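Local coordinates for putative sugar binding protein (Geobacillus stearothermophilus, PDB 6GT9) that binds beta-D-galactopyranose in the cleft between its two lobes, as a glucose-galactose binding protein linked to a three-component sensing system for galactan utilisation, at residues Pro37-Asn42 and Ser193-Val198; Thr117-Ala122 and Ala165-Leu170; Ala142-Ala147 and Val179-Gly184. All blocks are in the same frame, centred on the assembly; numbering follows the deposited sequence.

Contact 1: Pro37-Asn42 and Ser193-Val198; sequences PEELDN and SHITRV. With GAL (beta-D-galactopyranose), chain E; SO4 (sulfate ion), chain F.
Ile195 pushes its delta methyl between the carboxylates of Glu38 and Glu39, across the sugar cleft that divides the two lobes of this periplasmic-binding-protein fold. Residues 37-42 follow strand 32-36 in one lobe; residues 193-198 lead into helix 197-210 in the other. Glu38 and Ile195 approach from opposite directions, with Ile195 CD1 4.0 Å from Glu38 CD, whereas Glu39 runs alongside Ile195 in the reverse sense and brings OE2 to 4.0 Å from the same methyl. A branched aliphatic chain suits this place because its other branch, CG2, rests 3.6 Å from galactose C6. With CG opposite the backbone N (chi1 -174°) and the chain extended beyond it, Glu38 reaches the sugar, where OE1 accepts a 2.6 Å hydrogen bond from galactose O4; Gln94 also binds OE1. Cutting Glu38 back to an alanine would probably leave galactose O4 without this acceptor and open a gap beside the Ile195 methyl. Asn42 has the same first torsion, and its ND2 donates to galactose O6 at 3.1 Å. The polar joins between the segments run through water: one molecule links Glu39 OE1, Asn42 ND2 and Ile195 O, a second links Glu39 OE2 to His194 O, while Ala71 N also binds OE2. The start of helix 197-210 also holds a sulfate, probably from the crystallisation liquor, and Arg197 N points almost straight (168°) at sulfate O2, 2.7 Å away.

Contact 2: Thr117-Ala122 and Ala165-Leu170; sequences TIDTDA and AAHQQL. With GAL (beta-D-galactopyranose), chain E.
His167 stands with its ring under the hydroxyl of Thr120 in the interlobe cleft of the periplasmic-binding-protein fold, where the loop after strand 115-118 of one lobe meets the first turn of helix 166-179 of the other. In the first shell, His167 NE2 donates to galactose O3 at 3.2 Å and makes a weak bond to O4, while Asp119 OD2 accepts from galactose O2 at 2.6 Å. Asp119 OD1 comes 3.4 Å from His167 CD2, and the carboxylate and ring planes are 76° apart; both side chains reach the sugar. The second shell sets the ring: CG of His167 lies between its backbone N and carbonyl carbon (chi1 59°), which swings the ring towards the sugar. Thr120 OG1 sits 2.9 Å above one face of the His167 ring, near the rim, and Gln168 NE2 covers the opposite face. A threonine suits this spot because it also has a methyl: Thr120 CG2 packs 3.8 Å from Ala166 CB. Gln94 binds Asp119 OD1 as well. Thr120 OG1 donates to that same Asp119 OD1 at 2.9 Å, arriving on the anti side and 33° out of the carboxylate plane.

Contact 3: Ala142-Ala147 and Val179-Gly184; sequences AGRALA and VRQEKG
Val179 lays its CG1 methyl against the backbone of Gly143, where helix 135-149 meets the turn that leaves helix 166-179 and enters strand 185-192, all within one lobe of the fold. Val179 CG1 lies 3.5 Å from Gly143 O and 3.8 Å from Gly143 CA, so the methyl rests directly on the helix backbone; any beta carbon on Gly143 would point into it, and a residue without a side chain fits the close approach. One turn on, Ala147 CB lies 3.8 Å from Glu182 OE1 and 4.0 Å from Glu182 CG, the glutamate chain being bent at chi2 (-85°); alanine's short side chain lets the turn come close to the helix. Both Ala147 and Val179 also touch Ile185 of the following strand. Backbone bonding shapes the partner: Glu182 N donates to Val179 O at 3.0 Å, closing a type I beta turn that puts Gln181 and Glu182 beside the helix. Among polar groups, Arg144 NH1 comes 3.1 Å from Gln181 NE2, but both are donors and are not bonded to each other. Their guanidinium and amide planes stand 87° apart, and Gln181 NE2 has its partner in Ala178 O. Arg144 and Glu182 carry opposite charges, yet NH1 and OE1 are 6.9 Å apart, so any attraction is probably long-range. The chemistry therefore implies a joint held by close fit of small residues against a turn, the polar side chains making no direct bonds to the other segment.

From the N terminus, the loop after strand 32-36 opens contact 1, which closes only at residues 193-198, some 150 residues later. Within that span lies contact 2, from the end of strand 115-118 to the start of helix 166-179. Contact 3 is nested there too, but its segments alternate with those of contact 2: helix 135-149 comes before residues 165-170, and its partner turn follows helix 166-179. Contacts 1 and 2 each tie one lobe to the other and share the galactose, touching where Glu38 OE1 lies 3.5 Å from His167 NE2. Contact 3, centred about 23 Å from the centre of contact 2, joins elements of a single lobe.

Contact 1: Pro37-Asn42 and Ser193-Val198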
ATOM      1  N   PRO A  37      -8.232  -6.202  -5.428  1.00 19.64           N
ATOM      2  CA  PRO A  37      -7.443  -5.697  -4.302  1.00 19.69           C
ATOM      3  C   PRO A  37      -6.466  -6.754  -3.801  1.00 19.09           C
ATOM      4  O   PRO A  37      -6.555  -7.934  -4.133  1.00 18.82           O
ATOM      5  CB  PRO A  37      -8.507  -5.407  -3.247  1.00 19.12           C
ATOM      6  CG  PRO A  37      -9.476  -6.550  -3.454  1.00 19.93           C
ATOM      7  CD  PRO A  37      -9.542  -6.718  -4.978  1.00 20.40           C
ATOM      8  N   GLU A  38      -5.515  -6.302  -2.979  1.00 20.13           N
ATOM      9  CA  GLU A  38      -4.594  -7.234  -2.344  1.00 18.07           C
ATOM     10  C   GLU A  38      -5.350  -8.203  -1.439  1.00 21.32           C
ATOM     11  O   GLU A  38      -5.007  -9.384  -1.360  1.00 21.34           O
ATOM     12  CB  GLU A  38      -3.538  -6.460  -1.546  1.00 17.56           C
ATOM     13  CG  GLU A  38      -2.416  -7.287  -0.936  1.00 21.47           C
ATOM     14  CD  GLU A  38      -1.298  -6.389  -0.387  1.00 23.61           C
ATOM     15  OE1 GLU A  38      -1.437  -5.152  -0.505  1.00 22.22           O
ATOM     16  OE2 GLU A  38      -0.296  -6.907   0.155  1.00 25.17           O
ATOM     17  N   GLU A  39      -6.398  -7.718  -0.775  1.00 19.08           N
ATOM     18  CA  GLU A  39      -7.190  -8.499   0.166  1.00 21.88           C
ATOM     19  C   GLU A  39      -8.559  -7.847   0.256  1.00 22.63           C
ATOM     20  O   GLU A  39      -8.654  -6.629   0.462  1.00 22.68           O
ATOM     21  CB  GLU A  39      -6.520  -8.560   1.544  1.00 20.60           C
ATOM     22  CG  GLU A  39      -7.153  -9.579   2.512  1.00 27.32           C
ATOM     23  CD  GLU A  39      -6.378  -9.684   3.819  1.00 24.84           C
ATOM     24  OE1 GLU A  39      -6.766  -9.023   4.810  1.00 24.25           O
ATOM     25  OE2 GLU A  39      -5.345 -10.390   3.834  1.00 22.08           O
ATOM     26  N   LEU A  40      -9.607  -8.661   0.097  1.00 21.95           N
ATOM     27  CA  LEU A  40     -10.949  -8.155  -0.183  1.00 26.39           C
ATOM     28  C   LEU A  40     -11.418  -7.163   0.877  1.00 22.23           C
ATOM     29  O   LEU A  40     -11.806  -6.034   0.558  1.00 21.20           O
ATOM     30  CB  LEU A  40     -11.933  -9.325  -0.289  1.00 24.18           C
ATOM     31  CG  LEU A  40     -13.269  -9.063  -0.984  1.00 30.17           C
ATOM     32  CD1 LEU A  40     -13.076  -8.975  -2.475  1.00 23.89           C
ATOM     33  CD2 LEU A  40     -14.295 -10.153  -0.642  1.00 23.97           C
ATOM     34  N   ASP A  41     -11.422  -7.573   2.142  1.00 22.41           N
ATOM     35  CA  ASP A  41     -11.958  -6.728   3.199  1.00 24.58           C
ATOM     36  C   ASP A  41     -10.873  -5.965   3.965  1.00 25.63           C
ATOM     37  O   ASP A  41     -11.112  -5.529   5.098  1.00 25.82           O
ATOM     38  CB  ASP A  41     -12.812  -7.557   4.158  1.00 28.94           C
ATOM     39  CG  ASP A  41     -13.780  -6.700   4.974  1.00 39.46           C
ATOM     40  OD1 ASP A  41     -14.373  -5.753   4.397  1.00 33.82           O
ATOM     41  OD2 ASP A  41     -13.945  -6.974   6.191  1.00 39.67           O
ATOM     42  N   ASN A  42      -9.692  -5.793   3.382  1.00 22.22           N
ATOM     43  CA  ASN A  42      -8.700  -4.898   3.983  1.00 22.59           C
ATOM     44  C   ASN A  42      -9.216  -3.464   3.960  1.00 20.13           C
ATOM     45  O   ASN A  42      -9.700  -2.993   2.929  1.00 20.36           O
ATOM     46  CB  ASN A  42      -7.373  -4.992   3.232  1.00 18.84           C
ATOM     47  CG  ASN A  42      -6.368  -3.930   3.688  1.00 21.80           C
ATOM     48  OD1 ASN A  42      -6.285  -2.853   3.110  1.00 18.15           O
ATOM     49  ND2 ASN A  42      -5.616  -4.233   4.727  1.00 16.55           N
ATOM     50  N   SER A 193       4.088  -8.649   8.610  1.00 26.05           N
ATOM     51  CA  SER A 193       2.798  -8.635   9.291  1.00 23.17           C
ATOM     52  C   SER A 193       1.691  -9.335   8.509  1.00 22.29           C
ATOM     53  O   SER A 193       0.614  -9.556   9.067  1.00 23.73           O
ATOM     54  CB  SER A 193       2.367  -7.192   9.563  1.00 24.29           C
ATOM     55  OG  SER A 193       2.051  -6.539   8.332  1.00 21.55           O
ATOM     56  N   HIS A 194       1.914  -9.652   7.234  1.00 22.55           N
ATOM     57  CA  HIS A 194       0.857 -10.183   6.359  1.00 26.05           C
ATOM     58  C   HIS A 194      -0.400  -9.316   6.421  1.00 24.89           C
ATOM     59  O   HIS A 194      -1.532  -9.807   6.391  1.00 26.02           O
ATOM     60  CB  HIS A 194       0.582 -11.648   6.690  1.00 24.80           C
ATOM     61  CG  HIS A 194       1.792 -12.504   6.507  1.00 35.53           C
ATOM     62  ND1 HIS A 194       2.553 -12.959   7.564  1.00 39.51           N
ATOM     63  CD2 HIS A 194       2.443 -12.889   5.383  1.00 39.84           C
ATOM     64  CE1 HIS A 194       3.588 -13.635   7.099  1.00 35.55           C
ATOM     65  NE2 HIS A 194       3.545 -13.607   5.778  1.00 43.02           N
ATOM     66  N   ILE A 195      -0.169  -7.997   6.467  1.00 23.00           N
ATOM     67  CA  ILE A 195      -1.144  -6.906   6.487  1.00 19.80           C
ATOM     68  C   ILE A 195      -2.338  -7.136   7.411  1.00 21.24           C
ATOM     69  O   ILE A 195      -3.453  -6.694   7.116  1.00 21.33           O
ATOM     70  CB  ILE A 195      -1.619  -6.556   5.058  1.00 19.36           C
ATOM     71  CG1 ILE A 195      -2.415  -7.679   4.396  1.00 19.98           C
ATOM     72  CG2 ILE A 195      -0.437  -6.159   4.174  1.00 21.74           C
ATOM     73  CD1 ILE A 195      -3.079  -7.198   3.119  1.00 22.47           C
ATOM     74  N   THR A 196      -2.116  -7.758   8.569  1.00 22.96           N
ATOM     75  CA  THR A 196      -3.159  -7.820   9.580  1.00 24.31           C
ATOM     76  C   THR A 196      -2.696  -7.085  10.827  1.00 22.44           C
ATOM     77  O   THR A 196      -1.497  -6.994  11.096  1.00 22.20           O
ATOM     78  CB  THR A 196      -3.542  -9.266   9.943  1.00 27.64           C
ATOM     79  OG1 THR A 196      -2.533  -9.852  10.767  1.00 23.37           O
ATOM     80  CG2 THR A 196      -3.727 -10.118   8.667  1.00 24.47           C
ATOM     81  N   ARG A 197      -3.658  -6.547  11.581  1.00 24.34           N
ATOM     82  CA  ARG A 197      -3.315  -5.903  12.850  1.00 25.95           C
ATOM     83  C   ARG A 197      -2.682  -6.900  13.804  1.00 26.11           C
ATOM     84  O   ARG A 197      -1.755  -6.560  14.552  1.00 23.68           O
ATOM     85  CB  ARG A 197      -4.555  -5.299  13.507  1.00 25.57           C
ATOM     86  CG  ARG A 197      -5.149  -4.123  12.804  1.00 27.62           C
ATOM     87  CD  ARG A 197      -6.397  -3.694  13.533  1.00 29.10           C
ATOM     88  NE  ARG A 197      -7.209  -2.792  12.727  1.00 31.14           N
ATOM     89  CZ  ARG A 197      -7.956  -3.178  11.689  1.00 30.21           C
ATOM     90  NH1 ARG A 197      -7.981  -4.452  11.312  1.00 25.32           N
ATOM     91  NH2 ARG A 197      -8.671  -2.285  11.024  1.00 27.85           N
ATOM     92  N   VAL A 198      -3.164  -8.143  13.785  1.00 28.68           N
ATOM     93  CA  VAL A 198      -2.784  -9.085  14.831  1.00 25.33           C
ATOM     94  C   VAL A 198      -1.363  -9.588  14.626  1.00 27.72           C
ATOM     95  O   VAL A 198      -0.606  -9.741  15.594  1.00 24.21           O
ATOM     96  CB  VAL A 198      -3.802 -10.236  14.915  1.00 31.68           C
ATOM     97  CG1 VAL A 198      -3.241 -11.392  15.730  1.00 27.44           C
ATOM     98  CG2 VAL A 198      -5.074  -9.721  15.564  1.00 35.78           C
TER
HETATM   99  C1  GAL E 401      -1.216   0.038   2.252  1.00 16.19           C
HETATM  100  C2  GAL E 401      -0.893  -0.495   0.871  1.00 17.95           C
HETATM  101  C3  GAL E 401      -1.977  -1.468   0.373  1.00 17.31           C
HETATM  102  C4  GAL E 401      -2.168  -2.594   1.376  1.00 16.41           C
HETATM  103  C5  GAL E 401      -2.405  -2.034   2.768  1.00 20.18           C
HETATM  104  C6  GAL E 401      -2.420  -3.120   3.845  1.00 19.10           C
HETATM  105  O1  GAL E 401      -0.184   0.904   2.683  1.00 20.53           O
HETATM  106  O2  GAL E 401      -0.791   0.574  -0.081  1.00 16.36           O
HETATM  107  O3  GAL E 401      -1.561  -2.073  -0.812  1.00 18.48           O
HETATM  108  O4  GAL E 401      -1.017  -3.444   1.394  1.00 18.15           O
HETATM  109  O5  GAL E 401      -1.366  -1.056   3.179  1.00 19.67           O
HETATM  110  O6  GAL E 401      -3.001  -2.639   5.038  1.00 20.40           O
HETATM  111  S   SO4 F 402      -6.798  -7.957  11.819  1.00 35.62           S
HETATM  112  O1  SO4 F 402      -7.666  -8.924  11.132  1.00 36.68           O
HETATM  113  O2  SO4 F 402      -6.263  -6.983  10.851  1.00 32.53           O
HETATM  114  O3  SO4 F 402      -5.695  -8.670  12.461  1.00 30.88           O
HETATM  115  O4  SO4 F 402      -7.540  -7.193  12.815  1.00 33.90           O
HETATM  116  O   HOH W   1      -3.485 -11.368   5.285  1.00 19.37           O
HETATM  117  O   HOH W   2      -5.895  -6.897   6.109  1.00 25.78           O

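Contact 2: Thr117-Ala122 and Ala165-Leu170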
ATOM      1  N   THR A 117      -2.320  -0.726 -13.639  1.00 17.33           N
ATOM      2  CA  THR A 117      -1.866  -1.057 -12.303  1.00 16.24           C
ATOM      3  C   THR A 117      -2.251   0.057 -11.340  1.00 18.56           C
ATOM      4  O   THR A 117      -2.333   1.231 -11.714  1.00 17.50           O
ATOM      5  CB  THR A 117      -0.356  -1.301 -12.273  1.00 19.48           C
ATOM      6  OG1 THR A 117       0.330  -0.215 -12.918  1.00 17.27           O
ATOM      7  CG2 THR A 117      -0.046  -2.585 -13.012  1.00 21.18           C
ATOM      8  N   ILE A 118      -2.497  -0.330 -10.092  1.00 15.65           N
ATOM      9  CA  ILE A 118      -2.957   0.576  -9.046  1.00 13.46           C
ATOM     10  C   ILE A 118      -2.192   0.248  -7.769  1.00 18.13           C
ATOM     11  O   ILE A 118      -1.922  -0.926  -7.488  1.00 16.68           O
ATOM     12  CB  ILE A 118      -4.488   0.463  -8.845  1.00 17.65           C
ATOM     13  CG1 ILE A 118      -4.999   1.462  -7.803  1.00 18.12           C
ATOM     14  CG2 ILE A 118      -4.915  -0.984  -8.474  1.00 16.23           C
ATOM     15  CD1 ILE A 118      -6.496   1.592  -7.823  1.00 17.82           C
ATOM     16  N   ASP A 119      -1.791   1.294  -7.031  1.00 15.70           N
ATOM     17  CA  ASP A 119      -1.218   1.172  -5.684  1.00 15.58           C
ATOM     18  C   ASP A 119       0.197   0.602  -5.694  1.00 15.38           C
ATOM     19  O   ASP A 119       1.055   1.050  -4.931  1.00 16.45           O
ATOM     20  CB  ASP A 119      -2.149   0.319  -4.784  1.00 14.92           C
ATOM     21  CG  ASP A 119      -1.543   0.005  -3.414  1.00 19.80           C
ATOM     22  OD1 ASP A 119      -0.862  -1.038  -3.290  1.00 19.53           O
ATOM     23  OD2 ASP A 119      -1.766   0.789  -2.456  1.00 19.06           O
ATOM     24  N   THR A 120       0.455  -0.385  -6.539  1.00 15.27           N
ATOM     25  CA  THR A 120       1.768  -1.006  -6.693  1.00 17.55           C
ATOM     26  C   THR A 120       1.998  -1.207  -8.185  1.00 18.84           C
ATOM     27  O   THR A 120       1.158  -1.819  -8.855  1.00 18.71           O
ATOM     28  CB  THR A 120       1.827  -2.369  -5.968  1.00 20.06           C
ATOM     29  OG1 THR A 120       1.424  -2.223  -4.597  1.00 15.73           O
ATOM     30  CG2 THR A 120       3.224  -2.989  -6.057  1.00 17.97           C
ATOM     31  N   ASP A 121       3.120  -0.721  -8.711  1.00 19.55           N
ATOM     32  CA  ASP A 121       3.342  -0.799 -10.152  1.00 22.06           C
ATOM     33  C   ASP A 121       4.138  -2.040 -10.556  1.00 23.46           C
ATOM     34  O   ASP A 121       4.926  -2.581  -9.776  1.00 25.52           O
ATOM     35  CB  ASP A 121       4.070   0.455 -10.661  1.00 17.42           C
ATOM     36  CG  ASP A 121       3.941   0.629 -12.169  1.00 20.31           C
ATOM     37  OD1 ASP A 121       3.087  -0.061 -12.783  1.00 19.81           O
ATOM     38  OD2 ASP A 121       4.665   1.470 -12.755  1.00 19.14           O
ATOM     39  N   ALA A 122       3.934  -2.476 -11.809  1.00 23.01           N
ATOM     40  CA  ALA A 122       4.810  -3.438 -12.484  1.00 27.10           C
ATOM     41  C   ALA A 122       5.423  -2.763 -13.710  1.00 23.06           C
ATOM     42  O   ALA A 122       5.050  -3.061 -14.856  1.00 25.28           O
ATOM     43  CB  ALA A 122       4.060  -4.711 -12.877  1.00 19.72           C
ATOM     44  N   ALA A 165       6.223  -8.486  -1.747  1.00 27.38           N
ATOM     45  CA  ALA A 165       5.419  -7.489  -2.449  1.00 24.49           C
ATOM     46  C   ALA A 165       6.252  -6.274  -2.832  1.00 26.47           C
ATOM     47  O   ALA A 165       7.005  -5.723  -2.021  1.00 20.71           O
ATOM     48  CB  ALA A 165       4.233  -7.043  -1.601  1.00 27.96           C
ATOM     49  N   ALA A 166       6.065  -5.833  -4.074  1.00 23.70           N
ATOM     50  CA  ALA A 166       6.932  -4.825  -4.661  1.00 22.93           C
ATOM     51  C   ALA A 166       6.820  -3.486  -3.941  1.00 19.45           C
ATOM     52  O   ALA A 166       7.833  -2.813  -3.735  1.00 24.48           O
ATOM     53  CB  ALA A 166       6.607  -4.677  -6.153  1.00 22.59           C
ATOM     54  N   HIS A 167       5.607  -3.066  -3.558  1.00 20.01           N
ATOM     55  CA  HIS A 167       5.479  -1.761  -2.905  1.00 21.66           C
ATOM     56  C   HIS A 167       6.085  -1.779  -1.510  1.00 22.50           C
ATOM     57  O   HIS A 167       6.663  -0.780  -1.063  1.00 20.80           O
ATOM     58  CB  HIS A 167       4.016  -1.298  -2.849  1.00 18.64           C
ATOM     59  CG  HIS A 167       3.075  -2.220  -2.129  1.00 18.80           C
ATOM     60  ND1 HIS A 167       3.223  -3.592  -2.103  1.00 20.48           N
ATOM     61  CD2 HIS A 167       1.905  -1.962  -1.495  1.00 18.46           C
ATOM     62  CE1 HIS A 167       2.206  -4.135  -1.452  1.00 20.81           C
ATOM     63  NE2 HIS A 167       1.389  -3.168  -1.077  1.00 17.59           N
ATOM     64  N   GLN A 168       5.975  -2.913  -0.821  1.00 19.88           N
ATOM     65  CA  GLN A 168       6.618  -3.066   0.481  1.00 19.45           C
ATOM     66  C   GLN A 168       8.130  -3.029   0.346  1.00 23.01           C
ATOM     67  O   GLN A 168       8.814  -2.351   1.123  1.00 22.85           O
ATOM     68  CB  GLN A 168       6.160  -4.375   1.131  1.00 19.71           C
ATOM     69  CG  GLN A 168       4.659  -4.424   1.356  1.00 22.26           C
ATOM     70  CD  GLN A 168       4.185  -3.276   2.228  1.00 23.54           C
ATOM     71  OE1 GLN A 168       4.384  -3.289   3.442  1.00 19.96           O
ATOM     72  NE2 GLN A 168       3.578  -2.264   1.608  1.00 21.51           N
ATOM     73  N   GLN A 169       8.672  -3.756  -0.634  1.00 21.21           N
ATOM     74  CA  GLN A 169      10.118  -3.729  -0.851  1.00 22.68           C
ATOM     75  C   GLN A 169      10.601  -2.314  -1.121  1.00 25.04           C
ATOM     76  O   GLN A 169      11.634  -1.884  -0.585  1.00 22.71           O
ATOM     77  CB  GLN A 169      10.493  -4.650  -2.012  1.00 28.53           C
ATOM     78  CG  GLN A 169      10.441  -6.141  -1.696  1.00 25.57           C
ATOM     79  CD  GLN A 169      10.572  -6.994  -2.953  1.00 31.13           C
ATOM     80  OE1 GLN A 169      10.669  -6.472  -4.063  1.00 35.06           O
ATOM     81  NE2 GLN A 169      10.563  -8.306  -2.782  1.00 33.58           N
ATOM     82  N   LEU A 170       9.855  -1.564  -1.934  1.00 21.77           N
ATOM     83  CA  LEU A 170      10.303  -0.224  -2.295  1.00 23.96           C
ATOM     84  C   LEU A 170      10.246   0.732  -1.104  1.00 21.48           C
ATOM     85  O   LEU A 170      11.132   1.580  -0.950  1.00 21.80           O
ATOM     86  CB  LEU A 170       9.478   0.306  -3.473  1.00 18.82           C
ATOM     87  CG  LEU A 170       9.757  -0.311  -4.849  1.00 26.23           C
ATOM     88  CD1 LEU A 170       8.735   0.197  -5.874  1.00 25.79           C
ATOM     89  CD2 LEU A 170      11.160   0.026  -5.329  1.00 25.40           C
TER
HETATM   90  C1  GAL E 401      -1.216   0.038   2.252  1.00 16.19           C
HETATM   91  C2  GAL E 401      -0.893  -0.495   0.871  1.00 17.95           C
HETATM   92  C3  GAL E 401      -1.977  -1.468   0.373  1.00 17.31           C
HETATM   93  C4  GAL E 401      -2.168  -2.594   1.376  1.00 16.41           C
HETATM   94  C5  GAL E 401      -2.405  -2.034   2.768  1.00 20.18           C
HETATM   95  C6  GAL E 401      -2.420  -3.120   3.845  1.00 19.10           C
HETATM   96  O1  GAL E 401      -0.184   0.904   2.683  1.00 20.53           O
HETATM   97  O2  GAL E 401      -0.791   0.574  -0.081  1.00 16.36           O
HETATM   98  O3  GAL E 401      -1.561  -2.073  -0.812  1.00 18.48           O
HETATM   99  O4  GAL E 401      -1.017  -3.444   1.394  1.00 18.15           O
HETATM  100  O5  GAL E 401      -1.366  -1.056   3.179  1.00 19.67           O
HETATM  101  O6  GAL E 401      -3.001  -2.639   5.038  1.00 20.40           O

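Contact 3: Ala142-Ala147 and Val179-Gly184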
ATOM      1  N   ALA A 142       9.639   8.746   4.597  1.00 20.72           N
ATOM      2  CA  ALA A 142       9.532   8.203   5.948  1.00 20.83           C
ATOM      3  C   ALA A 142      10.901   8.131   6.608  1.00 20.81           C
ATOM      4  O   ALA A 142      11.037   8.414   7.807  1.00 21.60           O
ATOM      5  CB  ALA A 142       8.873   6.818   5.916  1.00 20.37           C
ATOM      6  N   GLY A 143      11.934   7.782   5.835  1.00 21.08           N
ATOM      7  CA  GLY A 143      13.280   7.739   6.391  1.00 22.54           C
ATOM      8  C   GLY A 143      13.797   9.115   6.774  1.00 25.88           C
ATOM      9  O   GLY A 143      14.368   9.296   7.854  1.00 23.43           O
ATOM     10  N   ARG A 144      13.624  10.102   5.884  1.00 26.45           N
ATOM     11  CA  ARG A 144      13.956  11.481   6.233  1.00 27.37           C
ATOM     12  C   ARG A 144      13.237  11.911   7.503  1.00 27.88           C
ATOM     13  O   ARG A 144      13.835  12.527   8.395  1.00 22.81           O
ATOM     14  CB  ARG A 144      13.586  12.413   5.081  1.00 25.77           C
ATOM     15  CG  ARG A 144      14.550  12.379   3.900  1.00 27.76           C
ATOM     16  CD  ARG A 144      15.813  13.178   4.206  1.00 26.99           C
ATOM     17  NE  ARG A 144      16.646  13.346   3.012  1.00 28.15           N
ATOM     18  CZ  ARG A 144      17.726  12.614   2.765  1.00 29.71           C
ATOM     19  NH1 ARG A 144      18.105  11.687   3.638  1.00 30.95           N
ATOM     20  NH2 ARG A 144      18.434  12.817   1.664  1.00 29.39           N
ATOM     21  N   ALA A 145      11.951  11.574   7.606  1.00 21.81           N
ATOM     22  CA  ALA A 145      11.151  12.013   8.744  1.00 23.22           C
ATOM     23  C   ALA A 145      11.672  11.423  10.048  1.00 25.70           C
ATOM     24  O   ALA A 145      11.810  12.134  11.053  1.00 25.64           O
ATOM     25  CB  ALA A 145       9.686  11.624   8.530  1.00 21.83           C
ATOM     26  N   LEU A 146      11.943  10.113  10.063  1.00 21.94           N
ATOM     27  CA  LEU A 146      12.445   9.490  11.283  1.00 23.88           C
ATOM     28  C   LEU A 146      13.793  10.084  11.684  1.00 25.15           C
ATOM     29  O   LEU A 146      14.055  10.306  12.876  1.00 22.48           O
ATOM     30  CB  LEU A 146      12.546   7.973  11.091  1.00 26.11           C
ATOM     31  CG  LEU A 146      13.046   7.122  12.267  1.00 22.39           C
ATOM     32  CD1 LEU A 146      12.345   5.748  12.282  1.00 21.43           C
ATOM     33  CD2 LEU A 146      14.558   6.940  12.251  1.00 23.79           C
ATOM     34  N   ALA A 147      14.658  10.353  10.701  1.00 27.00           N
ATOM     35  CA  ALA A 147      15.967  10.936  10.991  1.00 24.79           C
ATOM     36  C   ALA A 147      15.832  12.342  11.560  1.00 28.15           C
ATOM     37  O   ALA A 147      16.578  12.721  12.471  1.00 25.76           O
ATOM     38  CB  ALA A 147      16.836  10.946   9.730  1.00 20.51           C
ATOM     39  N   VAL A 179      18.056   6.891   5.555  1.00 31.46           N
ATOM     40  CA  VAL A 179      18.741   6.922   6.848  1.00 28.00           C
ATOM     41  C   VAL A 179      20.174   6.416   6.768  1.00 32.20           C
ATOM     42  O   VAL A 179      20.856   6.351   7.803  1.00 33.25           O
ATOM     43  CB  VAL A 179      17.972   6.112   7.913  1.00 27.77           C
ATOM     44  CG1 VAL A 179      16.539   6.620   8.047  1.00 30.60           C
ATOM     45  CG2 VAL A 179      18.002   4.611   7.591  1.00 23.33           C
ATOM     46  N   ARG A 180      20.662   6.079   5.569  1.00 31.69           N
ATOM     47  CA  ARG A 180      21.973   5.442   5.461  0.51 34.20           C
ATOM     48  C   ARG A 180      23.105   6.391   5.832  1.00 32.88           C
ATOM     49  O   ARG A 180      24.145   5.941   6.323  1.00 31.06           O
ATOM     50  CB  ARG A 180      22.192   4.892   4.050  0.51 34.99           C
ATOM     51  CG  ARG A 180      23.519   4.157   3.867  0.51 35.26           C
ATOM     52  CD  ARG A 180      23.529   3.259   2.634  0.51 40.49           C
ATOM     53  NE  ARG A 180      22.537   2.183   2.698  0.51 40.23           N
ATOM     54  CZ  ARG A 180      21.549   2.034   1.821  0.51 37.04           C
ATOM     55  NH1 ARG A 180      21.431   2.887   0.816  0.51 38.41           N
ATOM     56  NH2 ARG A 180      20.685   1.035   1.938  0.51 34.68           N
ATOM     57  N   GLN A 181      22.931   7.689   5.615  1.00 33.17           N
ATOM     58  CA  GLN A 181      23.957   8.647   6.001  1.00 39.21           C
ATOM     59  C   GLN A 181      23.862   9.057   7.471  1.00 34.99           C
ATOM     60  O   GLN A 181      24.594   9.957   7.886  1.00 36.43           O
ATOM     61  CB  GLN A 181      23.890   9.890   5.101  1.00 38.07           C
ATOM     62  CG  GLN A 181      22.752  10.854   5.413  1.00 41.84           C
ATOM     63  CD  GLN A 181      21.378  10.314   5.033  1.00 44.24           C
ATOM     64  OE1 GLN A 181      21.255   9.373   4.231  1.00 44.97           O
ATOM     65  NE2 GLN A 181      20.333  10.907   5.615  1.00 39.82           N
ATOM     66  N   GLU A 182      22.988   8.428   8.264  1.00 31.45           N
ATOM     67  CA  GLU A 182      22.895   8.699   9.701  1.00 27.94           C
ATOM     68  C   GLU A 182      23.550   7.534  10.441  1.00 32.41           C
ATOM     69  O   GLU A 182      22.957   6.461  10.586  1.00 30.20           O
ATOM     70  CB  GLU A 182      21.447   8.906  10.141  1.00 26.63           C
ATOM     71  CG  GLU A 182      20.756  10.128   9.532  1.00 27.37           C
ATOM     72  CD  GLU A 182      21.031  11.407  10.312  1.00 29.28           C
ATOM     73  OE1 GLU A 182      20.310  12.413  10.116  1.00 27.14           O
ATOM     74  OE2 GLU A 182      21.972  11.404  11.127  1.00 28.76           O
ATOM     75  N   LYS A 183      24.783   7.763  10.922  1.00 30.01           N
ATOM     76  CA  LYS A 183      25.534   6.712  11.607  1.00 29.73           C
ATOM     77  C   LYS A 183      24.813   6.217  12.851  1.00 27.58           C
ATOM     78  O   LYS A 183      24.980   5.055  13.241  1.00 29.90           O
ATOM     79  CB  LYS A 183      26.926   7.221  11.998  1.00 40.32           C
ATOM     80  CG  LYS A 183      27.993   7.157  10.910  1.00 45.07           C
ATOM     81  CD  LYS A 183      29.302   7.855  11.360  1.00 45.41           C
ATOM     82  CE  LYS A 183      30.027   7.118  12.499  1.00 53.61           C
ATOM     83  NZ  LYS A 183      29.533   7.432  13.883  1.00 53.60           N
ATOM     84  N   GLY A 184      24.036   7.083  13.504  1.00 26.65           N
ATOM     85  CA  GLY A 184      23.359   6.756  14.740  1.00 29.93           C
ATOM     86  C   GLY A 184      22.009   6.088  14.593  1.00 30.55           C
ATOM     87  O   GLY A 184      21.324   5.848  15.594  1.00 26.87           O
TER